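Long-range contact in hemopexin fold protein CP4 (Vigna unguiculata, PDB 3OYO), which is a seed protein of unestablished biochemical role that adopts the four-bladed hemopexin beta-propeller and binds a calcium ion: residues G158-L162 with K201-V206. Numbering follows the deposited sequence.
Sequences GFPVL and KADTLV
The Phe159 ring has Lys201 CB over one face, while Thr204 OG1 approaches the rim of the ring, nearly level with it, 3.3 Å from Phe159 CD1. The ring also meets Tyr138 edge-to-face and touches strand 129-134. This places the contact between two neighbouring blades of the hemopexin beta-propeller: the turn after helix 155-158, which follows strand 147-154 of one four-stranded sheet, packs against the loop leading into 205-211, an outermost strand of the next. Its centre, about 18 Å from the chain centre, puts it at the periphery.

Thr204 directs its side chain from 201-206 onto 158-162. With OG1 anti to its own carbonyl carbon (chi1 -60°), the hydroxyl turns back to donate a short 2.5 Å bond from OG1 to Lys201 O. It meets that oxygen at a C=O angle of 132°, tilted 24° from the carbonyl plane. Thr204 N donates to the same oxygen from the same face, so two bonds close this turn. A valine here would probably leave Lys201 O with the backbone N-H as its one donor from this residue, and put a methyl where the hydroxyl meets the Phe159 edge.

Beyond the ring, aliphatic side chains meet one another and the backbone. Val161 CB sits 3.6 Å from Val206 CG1, the two side chains lying alongside with opposite headings, and Leu162 CD2 approaches Val206 CG2 at 4.0 Å. Toward the other end, Pro160 CD rests 3.6 Å from Ala202 CA. A water bridges the backbones, accepting from Val161 N at 3.1 Å and donating to Ala202 O at 3.0 Å.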
ATOM      1  N   GLY A 158       3.133 -10.167  15.950  1.00 16.50           N
ATOM      2  CA  GLY A 158       1.751  -9.764  15.721  1.00 15.32           C
ATOM      3  C   GLY A 158       1.006 -10.687  14.789  1.00 13.83           C
ATOM      4  O   GLY A 158      -0.218 -10.818  14.902  1.00 15.34           O
ATOM      5  N   PHE A 159       1.732 -11.319  13.862  1.00 11.97           N
ATOM      6  CA  PHE A 159       1.151 -12.224  12.834  1.00 10.94           C
ATOM      7  C   PHE A 159       1.908 -13.548  12.864  1.00 11.60           C
ATOM      8  O   PHE A 159       2.827 -13.760  12.072  1.00 10.68           O
ATOM      9  CB  PHE A 159       1.336 -11.643  11.441  1.00 11.47           C
ATOM     10  CG  PHE A 159       0.607 -10.346  11.198  1.00 10.94           C
ATOM     11  CD1 PHE A 159      -0.679 -10.350  10.681  1.00 11.56           C
ATOM     12  CD2 PHE A 159       1.209  -9.125  11.509  1.00 12.62           C
ATOM     13  CE1 PHE A 159      -1.354  -9.156  10.419  1.00 11.76           C
ATOM     14  CE2 PHE A 159       0.557  -7.905  11.272  1.00 11.95           C
ATOM     15  CZ  PHE A 159      -0.726  -7.920  10.721  1.00 13.36           C
ATOM     16  N   PRO A 160       1.572 -14.450  13.799  1.00 11.68           N
ATOM     17  CA  PRO A 160       2.374 -15.697  13.835  1.00 12.73           C
ATOM     18  C   PRO A 160       2.431 -16.522  12.541  1.00 12.34           C
ATOM     19  O   PRO A 160       3.453 -17.154  12.268  1.00 12.59           O
ATOM     20  CB  PRO A 160       1.746 -16.505  14.989  1.00 13.94           C
ATOM     21  CG  PRO A 160       0.435 -15.893  15.195  1.00 14.69           C
ATOM     22  CD  PRO A 160       0.574 -14.418  14.864  1.00 13.43           C
ATOM     23  N   VAL A 161       1.387 -16.496  11.716  1.00 15.52           N
ATOM     24  CA  VAL A 161       1.462 -17.208  10.416  1.00 16.15           C
ATOM     25  C   VAL A 161       2.519 -16.639   9.468  1.00 15.66           C
ATOM     26  O   VAL A 161       3.023 -17.346   8.585  1.00 14.73           O
ATOM     27  CB  VAL A 161       0.100 -17.264   9.686  1.00 17.00           C
ATOM     28  CG1 VAL A 161      -0.811 -18.180  10.404  1.00 18.44           C
ATOM     29  CG2 VAL A 161      -0.497 -15.843   9.466  1.00 17.94           C
ATOM     30  N   LEU A 162       2.862 -15.360   9.633  1.00 12.40           N
ATOM     31  CA  LEU A 162       3.921 -14.747   8.793  1.00 12.10           C
ATOM     32  C   LEU A 162       5.307 -14.988   9.361  1.00 11.87           C
ATOM     33  O   LEU A 162       6.300 -14.780   8.694  1.00 10.39           O
ATOM     34  CB  LEU A 162       3.686 -13.240   8.593  1.00 10.00           C
ATOM     35  CG  LEU A 162       2.414 -12.868   7.862  1.00  8.32           C
ATOM     36  CD1 LEU A 162       2.356 -11.350   7.673  1.00  8.46           C
ATOM     37  CD2 LEU A 162       2.379 -13.599   6.544  1.00  8.16           C
ATOM     38  N   LYS A 201      -4.809  -9.919  15.252  1.00 23.95           N
ATOM     39  CA  LYS A 201      -3.721 -10.146  14.315  1.00 23.83           C
ATOM     40  C   LYS A 201      -3.234 -11.609  14.330  1.00 23.82           C
ATOM     41  O   LYS A 201      -2.853 -12.157  13.292  1.00 28.42           O
ATOM     42  CB  LYS A 201      -2.539  -9.202  14.657  1.00 23.03           C
ATOM     43  CG  LYS A 201      -2.784  -7.692  14.454  1.00 23.73           C
ATOM     44  CD  LYS A 201      -3.924  -7.081  15.332  1.00 22.66           C
ATOM     45  CE  LYS A 201      -4.301  -5.679  14.796  1.00 22.32           C
ATOM     46  NZ  LYS A 201      -5.650  -5.133  15.026  1.00 19.23           N
ATOM     47  N   ALA A 202      -3.198 -12.204  15.526  1.00 27.82           N
ATOM     48  CA  ALA A 202      -2.810 -13.602  15.728  1.00 28.39           C
ATOM     49  C   ALA A 202      -3.721 -14.579  14.963  1.00 28.57           C
ATOM     50  O   ALA A 202      -3.276 -15.652  14.556  1.00 32.83           O
ATOM     51  CB  ALA A 202      -2.775 -13.930  17.230  1.00 28.44           C
ATOM     52  N   ASP A 203      -4.978 -14.184  14.739  1.00 29.15           N
ATOM     53  CA  ASP A 203      -5.948 -14.976  13.969  1.00 28.85           C
ATOM     54  C   ASP A 203      -5.941 -14.758  12.426  1.00 27.49           C
ATOM     55  O   ASP A 203      -6.913 -15.066  11.739  1.00 31.03           O
ATOM     56  CB  ASP A 203      -7.339 -14.733  14.537  1.00 32.84           C
ATOM     57  CG  ASP A 203      -7.602 -15.581  15.749  1.00 36.02           C
ATOM     58  OD1 ASP A 203      -7.654 -16.818  15.578  1.00 40.56           O
ATOM     59  OD2 ASP A 203      -7.705 -15.035  16.857  1.00 38.00           O
ATOM     60  N   THR A 204      -4.833 -14.231  11.912  1.00 20.80           N
ATOM     61  CA  THR A 204      -4.643 -14.023  10.476  1.00 18.96           C
ATOM     62  C   THR A 204      -4.515 -15.371   9.787  1.00 17.97           C
ATOM     63  O   THR A 204      -3.823 -16.290  10.282  1.00 21.38           O
ATOM     64  CB  THR A 204      -3.397 -13.140  10.223  1.00 19.77           C
ATOM     65  OG1 THR A 204      -3.600 -11.894  10.874  1.00 19.73           O
ATOM     66  CG2 THR A 204      -3.116 -12.887   8.718  1.00 17.91           C
ATOM     67  N   LEU A 205      -5.225 -15.482   8.658  1.00 16.16           N
ATOM     68  CA  LEU A 205      -5.085 -16.634   7.763  1.00 14.86           C
ATOM     69  C   LEU A 205      -4.187 -16.245   6.615  1.00 15.22           C
ATOM     70  O   LEU A 205      -4.233 -15.139   6.152  1.00 14.84           O
ATOM     71  CB  LEU A 205      -6.428 -17.128   7.232  1.00 11.53           C
ATOM     72  CG  LEU A 205      -7.562 -17.378   8.231  1.00 10.58           C
ATOM     73  CD1 LEU A 205      -8.748 -17.807   7.457  1.00  9.32           C
ATOM     74  CD2 LEU A 205      -7.202 -18.454   9.272  1.00  8.97           C
ATOM     75  N   VAL A 206      -3.350 -17.171   6.178  1.00 18.73           N
ATOM     76  CA  VAL A 206      -2.416 -16.901   5.099  1.00 18.15           C
ATOM     77  C   VAL A 206      -2.495 -18.018   4.055  1.00 18.67           C
ATOM     78  O   VAL A 206      -2.747 -19.186   4.395  1.00 19.16           O
ATOM     79  CB  VAL A 206      -0.967 -16.700   5.633  1.00 11.45           C
ATOM     80  CG1 VAL A 206      -0.401 -17.964   6.168  1.00 10.01           C
ATOM     81  CG2 VAL A 206      -0.077 -16.140   4.571  1.00  9.10           C
TER
HETATM   82  O   HOH W   1      -1.273 -15.059  12.370  1.00 23.13           O